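Local coordinates for protein aminoacyltransferase FemA (Staphylococcus aureus, PDB 1LRZ) that adds glycines 2 and 3 of the pentaglycine bridge of staphylococcal peptidoglycan, taking them from glycyl-tRNA(Gly), at residues His29-Val43 / Cys56-Phe70. Numbering follows the deposited sequence.
Sequences HYELKLAEGYETHLV and CLLTAVPVMKVFKYF
His41 and Leu58 form the central hydrogen-bonded pair of two antiparallel strands, 39-43 and 56-63, whose axes run at 156°. Both of their bonds, His41 N to Leu58 O and Leu58 N to His41 O, measure 2.8 Å and are nearly straight. Val43 and Cys56 make a second two-bond pair. At the Glu39-Ala60 end the pattern changes: Ala60 N donates to Glu39 O, whereas a water bridges Glu39 N and Ala60 O in place of the direct bond.

The charged contact reaches one strand further, to 67-70. Glu39 extends fully past Ala60, CG anti to the backbone N (chi1 -179°). The Glu39 and Lys68 side chains cross at about a right angle, and Lys68 NZ lies 2.9 Å from Glu39 OE1, on the syn lone pair of that oxygen. Beside this salt bridge Phe70 turns an edge toward the face of His41, with centroids 5.2 Å apart and planes at 60°, while Ala60 CB sits over the centre of a face of the Phe70 ring. This side of the sheet, carrying His41, Val43, Cys56 and Leu58, is backed by helix 83-98 through Tyr96, Phe89 and Leu93.

The strands belong to the β-hairpin 39-46/52-63 within a mixed sheet, and helix 27-35 leads into it through a Schellman motif with Gly37 at C', marked by the bonds Tyr38 N to Lys33 O and Gly37 N to Leu34 O and by the positive phi of Gly37.

Apolar contacts join that helix to the opposite face of the sheet. Leu57 CD1 lies 3.6 Å from Tyr30 CA and approaches the His29 ring in its plane, at the edge. Thr59 CG2 packs 3.7 Å from Lys33 CG, where the lysine chain bends at chi2; Thr59 OG1 is hydrogen-bonded to Asn73 OD1. Within the sheet, Leu57 CB also meets Leu42 CD2 of the neighbouring strand.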
loop_
_atom_site.group_PDB
_atom_site.type_symbol
_atom_site.label_atom_id
_atom_site.label_comp_id
_atom_site.label_asym_id
_atom_site.label_seq_id
_atom_site.Cartn_x
_atom_site.Cartn_y
_atom_site.Cartn_z
ATOM N N HIS A 29 10.815 -11.681 2.882
ATOM C CA HIS A 29 10.822 -11.169 4.254
ATOM C C HIS A 29 11.640 -12.116 5.135
ATOM O O HIS A 29 12.331 -11.671 6.054
ATOM C CB HIS A 29 9.399 -11.031 4.803
ATOM C CG HIS A 29 9.318 -10.224 6.061
ATOM N ND1 HIS A 29 9.020 -10.776 7.290
ATOM C CD2 HIS A 29 9.496 -8.900 6.280
ATOM C CE1 HIS A 29 9.012 -9.827 8.208
ATOM N NE2 HIS A 29 9.298 -8.680 7.622
ATOM N N TYR A 30 11.563 -13.413 4.834
ATOM C CA TYR A 30 12.313 -14.441 5.561
ATOM C C TYR A 30 13.806 -14.149 5.445
ATOM O O TYR A 30 14.536 -14.152 6.443
ATOM C CB TYR A 30 12.029 -15.821 4.960
ATOM C CG TYR A 30 12.915 -16.944 5.475
ATOM C CD1 TYR A 30 12.866 -17.343 6.808
ATOM C CD2 TYR A 30 13.761 -17.641 4.609
ATOM C CE1 TYR A 30 13.633 -18.412 7.277
ATOM C CE2 TYR A 30 14.536 -18.722 5.064
ATOM C CZ TYR A 30 14.463 -19.099 6.400
ATOM O OH TYR A 30 15.207 -20.168 6.858
ATOM N N GLU A 31 14.251 -13.899 4.215
ATOM C CA GLU A 31 15.655 -13.610 3.957
ATOM C C GLU A 31 16.063 -12.282 4.582
ATOM O O GLU A 31 17.188 -12.131 5.062
ATOM C CB GLU A 31 15.920 -13.619 2.454
ATOM C CG GLU A 31 15.552 -14.946 1.822
ATOM C CD GLU A 31 16.057 -15.091 0.405
ATOM O OE1 GLU A 31 16.349 -14.056 -0.227
ATOM O OE2 GLU A 31 16.151 -16.239 -0.086
ATOM N N LEU A 32 15.140 -11.325 4.592
ATOM C CA LEU A 32 15.407 -10.026 5.192
ATOM C C LEU A 32 15.688 -10.194 6.690
ATOM O O LEU A 32 16.714 -9.736 7.196
ATOM C CB LEU A 32 14.208 -9.092 5.015
ATOM C CG LEU A 32 14.318 -7.774 5.785
ATOM C CD1 LEU A 32 15.584 -7.046 5.378
ATOM C CD2 LEU A 32 13.110 -6.909 5.497
ATOM N N LYS A 33 14.772 -10.849 7.397
ATOM C CA LYS A 33 14.935 -11.058 8.829
ATOM C C LYS A 33 16.212 -11.835 9.152
ATOM O O LYS A 33 16.905 -11.518 10.123
ATOM C CB LYS A 33 13.704 -11.777 9.392
ATOM C CG LYS A 33 12.455 -10.907 9.443
ATOM C CD LYS A 33 12.667 -9.752 10.406
ATOM C CE LYS A 33 11.390 -8.972 10.658
ATOM N NZ LYS A 33 11.617 -7.899 11.674
ATOM N N LEU A 34 16.523 -12.847 8.345
ATOM C CA LEU A 34 17.735 -13.632 8.550
ATOM C C LEU A 34 18.939 -12.707 8.398
ATOM O O LEU A 34 19.862 -12.738 9.207
ATOM C CB LEU A 34 17.838 -14.768 7.524
ATOM C CG LEU A 34 16.983 -16.014 7.780
ATOM C CD1 LEU A 34 17.192 -17.026 6.660
ATOM C CD2 LEU A 34 17.359 -16.621 9.135
ATOM N N ALA A 35 18.906 -11.882 7.356
ATOM C CA ALA A 35 19.986 -10.947 7.089
ATOM C C ALA A 35 20.159 -9.962 8.243
ATOM O O ALA A 35 21.279 -9.582 8.570
ATOM C CB ALA A 35 19.714 -10.194 5.793
ATOM N N GLU A 36 19.058 -9.550 8.861
ATOM C CA GLU A 36 19.148 -8.613 9.968
ATOM C C GLU A 36 19.500 -9.326 11.271
ATOM O O GLU A 36 19.502 -8.716 12.334
ATOM C CB GLU A 36 17.847 -7.821 10.117
ATOM C CG GLU A 36 17.518 -6.986 8.879
ATOM C CD GLU A 36 16.309 -6.078 9.062
ATOM O OE1 GLU A 36 15.362 -6.477 9.774
ATOM O OE2 GLU A 36 16.297 -4.969 8.479
ATOM N N GLY A 37 19.794 -10.618 11.185
ATOM C CA GLY A 37 20.188 -11.359 12.373
ATOM C C GLY A 37 19.111 -11.905 13.291
ATOM O O GLY A 37 19.410 -12.328 14.412
ATOM N N TYR A 38 17.860 -11.909 12.847
ATOM C CA TYR A 38 16.801 -12.448 13.697
ATOM C C TYR A 38 16.772 -13.967 13.634
ATOM O O TYR A 38 17.088 -14.561 12.600
ATOM C CB TYR A 38 15.412 -11.957 13.259
ATOM C CG TYR A 38 15.135 -10.502 13.524
ATOM C CD1 TYR A 38 15.577 -9.520 12.645
ATOM C CD2 TYR A 38 14.442 -10.107 14.664
ATOM C CE1 TYR A 38 15.341 -8.175 12.893
ATOM C CE2 TYR A 38 14.196 -8.765 14.927
ATOM C CZ TYR A 38 14.651 -7.801 14.036
ATOM O OH TYR A 38 14.426 -6.466 14.290
ATOM N N GLU A 39 16.402 -14.590 14.747
ATOM C CA GLU A 39 16.228 -16.027 14.767
ATOM C C GLU A 39 14.913 -16.141 13.987
ATOM O O GLU A 39 13.901 -15.549 14.382
ATOM C CB GLU A 39 16.024 -16.535 16.192
ATOM C CG GLU A 39 15.855 -18.048 16.267
ATOM C CD GLU A 39 15.670 -18.542 17.687
ATOM O OE1 GLU A 39 16.391 -18.030 18.576
ATOM O OE2 GLU A 39 14.819 -19.436 17.918
ATOM N N THR A 40 14.919 -16.890 12.890
ATOM C CA THR A 40 13.722 -17.002 12.063
ATOM C C THR A 40 13.285 -18.439 11.821
ATOM O O THR A 40 14.102 -19.303 11.500
ATOM C CB THR A 40 13.955 -16.294 10.706
ATOM O OG1 THR A 40 14.550 -15.010 10.944
ATOM C CG2 THR A 40 12.635 -16.086 9.967
ATOM N N HIS A 41 11.986 -18.684 11.986
ATOM C CA HIS A 41 11.413 -20.015 11.795
ATOM C C HIS A 41 10.320 -20.033 10.732
ATOM O O HIS A 41 9.537 -19.077 10.601
ATOM C CB HIS A 41 10.777 -20.536 13.084
ATOM C CG HIS A 41 11.727 -20.684 14.231
ATOM N ND1 HIS A 41 12.402 -19.616 14.785
ATOM C CD2 HIS A 41 12.042 -21.760 14.988
ATOM C CE1 HIS A 41 13.083 -20.028 15.839
ATOM N NE2 HIS A 41 12.881 -21.325 15.985
ATOM N N LEU A 42 10.273 -21.128 9.979
ATOM C CA LEU A 42 9.240 -21.323 8.972
ATOM C C LEU A 42 8.527 -22.599 9.398
ATOM O O LEU A 42 9.087 -23.699 9.298
ATOM C CB LEU A 42 9.841 -21.492 7.575
ATOM C CG LEU A 42 10.591 -20.293 6.981
ATOM C CD1 LEU A 42 11.087 -20.665 5.585
ATOM C CD2 LEU A 42 9.679 -19.078 6.923
ATOM N N VAL A 43 7.306 -22.447 9.901
ATOM C CA VAL A 43 6.527 -23.586 10.356
ATOM C C VAL A 43 5.236 -23.697 9.550
ATOM O O VAL A 43 4.860 -22.764 8.832
ATOM C CB VAL A 43 6.200 -23.466 11.880
ATOM C CG1 VAL A 43 7.496 -23.379 12.685
ATOM C CG2 VAL A 43 5.330 -22.239 12.145
ATOM N N CYS A 56 3.552 -20.255 8.523
ATOM C CA CYS A 56 3.798 -19.035 9.257
ATOM C C CYS A 56 5.270 -18.794 9.436
ATOM O O CYS A 56 6.039 -19.702 9.792
ATOM C CB CYS A 56 3.132 -19.056 10.631
ATOM S SG CYS A 56 3.016 -17.401 11.386
ATOM N N LEU A 57 5.664 -17.564 9.145
ATOM C CA LEU A 57 7.033 -17.154 9.330
ATOM C C LEU A 57 7.025 -16.576 10.746
ATOM O O LEU A 57 6.179 -15.745 11.085
ATOM C CB LEU A 57 7.411 -16.095 8.296
ATOM C CG LEU A 57 8.798 -15.465 8.401
ATOM C CD1 LEU A 57 9.105 -14.742 7.093
ATOM C CD2 LEU A 57 8.848 -14.486 9.565
ATOM N N LEU A 58 7.939 -17.049 11.579
ATOM C CA LEU A 58 8.037 -16.586 12.960
ATOM C C LEU A 58 9.421 -16.015 13.183
ATOM O O LEU A 58 10.394 -16.500 12.601
ATOM C CB LEU A 58 7.862 -17.757 13.934
ATOM C CG LEU A 58 6.638 -18.680 13.859
ATOM C CD1 LEU A 58 6.897 -19.914 14.733
ATOM C CD2 LEU A 58 5.401 -17.937 14.318
ATOM N N THR A 59 9.506 -14.973 14.002
ATOM C CA THR A 59 10.795 -14.400 14.349
ATOM C C THR A 59 10.869 -14.445 15.870
ATOM O O THR A 59 9.854 -14.339 16.560
ATOM C CB THR A 59 10.968 -12.939 13.862
ATOM O OG1 THR A 59 9.810 -12.171 14.215
ATOM C CG2 THR A 59 11.211 -12.903 12.347
ATOM N N ALA A 60 12.073 -14.623 16.390
ATOM C CA ALA A 60 12.266 -14.702 17.829
ATOM C C ALA A 60 13.394 -13.783 18.245
ATOM O O ALA A 60 14.397 -13.658 17.546
ATOM C CB ALA A 60 12.576 -16.141 18.230
ATOM N N VAL A 61 13.206 -13.134 19.387
ATOM C CA VAL A 61 14.186 -12.216 19.951
ATOM C C VAL A 61 14.416 -12.580 21.430
ATOM O O VAL A 61 13.470 -12.883 22.159
ATOM C CB VAL A 61 13.669 -10.754 19.836
ATOM C CG1 VAL A 61 14.363 -9.862 20.835
ATOM C CG2 VAL A 61 13.908 -10.234 18.409
ATOM N N PRO A 62 15.679 -12.570 21.886
ATOM C CA PRO A 62 15.965 -12.906 23.284
ATOM C C PRO A 62 15.390 -11.906 24.282
ATOM O O PRO A 62 15.481 -10.697 24.084
ATOM C CB PRO A 62 17.496 -12.966 23.324
ATOM C CG PRO A 62 17.907 -12.040 22.229
ATOM C CD PRO A 62 16.921 -12.353 21.128
ATOM N N VAL A 63 14.762 -12.425 25.332
ATOM C CA VAL A 63 14.198 -11.599 26.391
ATOM C C VAL A 63 14.388 -12.319 27.720
ATOM O O VAL A 63 14.416 -13.555 27.776
ATOM C CB VAL A 63 12.680 -11.328 26.195
ATOM C CG1 VAL A 63 12.458 -10.522 24.923
ATOM C CG2 VAL A 63 11.908 -12.660 26.144
ATOM N N MET A 64 14.518 -11.535 28.788
ATOM C CA MET A 64 14.702 -12.077 30.123
ATOM C C MET A 64 15.817 -13.139 30.228
ATOM O O MET A 64 15.628 -14.219 30.809
ATOM C CB MET A 64 13.363 -12.615 30.644
ATOM C CG MET A 64 12.273 -11.525 30.740
ATOM S SD MET A 64 12.683 -10.140 31.879
ATOM C CE MET A 64 12.207 -10.900 33.381
ATOM N N LYS A 65 16.967 -12.819 29.636
ATOM C CA LYS A 65 18.167 -13.651 29.686
ATOM C C LYS A 65 18.230 -14.941 28.880
ATOM O O LYS A 65 19.085 -15.092 28.010
ATOM C CB LYS A 65 18.494 -14.000 31.148
ATOM C CG LYS A 65 18.349 -12.854 32.130
ATOM C CD LYS A 65 19.299 -11.724 31.822
ATOM C CE LYS A 65 19.267 -10.703 32.949
ATOM N NZ LYS A 65 20.159 -9.542 32.677
ATOM N N VAL A 66 17.353 -15.889 29.198
ATOM C CA VAL A 66 17.376 -17.175 28.514
ATOM C C VAL A 66 16.137 -17.475 27.694
ATOM O O VAL A 66 16.070 -18.513 27.041
ATOM C CB VAL A 66 17.539 -18.344 29.515
ATOM C CG1 VAL A 66 18.917 -18.316 30.139
ATOM C CG2 VAL A 66 16.446 -18.263 30.590
ATOM N N PHE A 67 15.156 -16.583 27.721
ATOM C CA PHE A 67 13.923 -16.821 26.977
ATOM C C PHE A 67 13.847 -16.095 25.642
ATOM O O PHE A 67 14.784 -15.407 25.230
ATOM C CB PHE A 67 12.715 -16.442 27.837
ATOM C CG PHE A 67 12.585 -17.263 29.085
ATOM C CD1 PHE A 67 13.162 -16.837 30.275
ATOM C CD2 PHE A 67 11.914 -18.485 29.061
ATOM C CE1 PHE A 67 13.077 -17.619 31.438
ATOM C CE2 PHE A 67 11.822 -19.277 30.216
ATOM C CZ PHE A 67 12.407 -18.839 31.406
ATOM N N LYS A 68 12.717 -16.254 24.964
ATOM C CA LYS A 68 12.530 -15.619 23.668
ATOM C C LYS A 68 11.115 -15.108 23.461
ATOM O O LYS A 68 10.136 -15.718 23.907
ATOM C CB LYS A 68 12.861 -16.609 22.548
ATOM C CG LYS A 68 14.324 -17.000 22.480
ATOM C CD LYS A 68 14.498 -18.182 21.570
ATOM C CE LYS A 68 15.929 -18.688 21.563
ATOM N NZ LYS A 68 15.998 -19.921 20.727
ATOM N N TYR A 69 11.033 -13.977 22.775
ATOM C CA TYR A 69 9.770 -13.362 22.418
ATOM C C TYR A 69 9.506 -13.834 20.986
ATOM O O TYR A 69 10.287 -13.531 20.083
ATOM C CB TYR A 69 9.905 -11.838 22.460
ATOM C CG TYR A 69 8.893 -11.104 21.614
ATOM C CD1 TYR A 69 7.532 -11.284 21.810
ATOM C CD2 TYR A 69 9.306 -10.230 20.606
ATOM C CE1 TYR A 69 6.597 -10.615 21.028
ATOM C CE2 TYR A 69 8.378 -9.550 19.810
ATOM C CZ TYR A 69 7.023 -9.749 20.030
ATOM O OH TYR A 69 6.099 -9.087 19.250
ATOM N N PHE A 70 8.444 -14.613 20.791
ATOM C CA PHE A 70 8.087 -15.098 19.454
ATOM C C PHE A 70 6.955 -14.238 18.865
ATOM O O PHE A 70 5.963 -13.946 19.546
ATOM C CB PHE A 70 7.651 -16.573 19.505
ATOM C CG PHE A 70 8.785 -17.552 19.311
ATOM C CD1 PHE A 70 9.649 -17.860 20.359
ATOM C CD2 PHE A 70 8.984 -18.173 18.074
ATOM C CE1 PHE A 70 10.702 -18.777 20.178
ATOM C CE2 PHE A 70 10.026 -19.085 17.883
ATOM C CZ PHE A 70 10.886 -19.391 18.939
HETATM O O HOH W 1 16.903 -13.088 17.125
#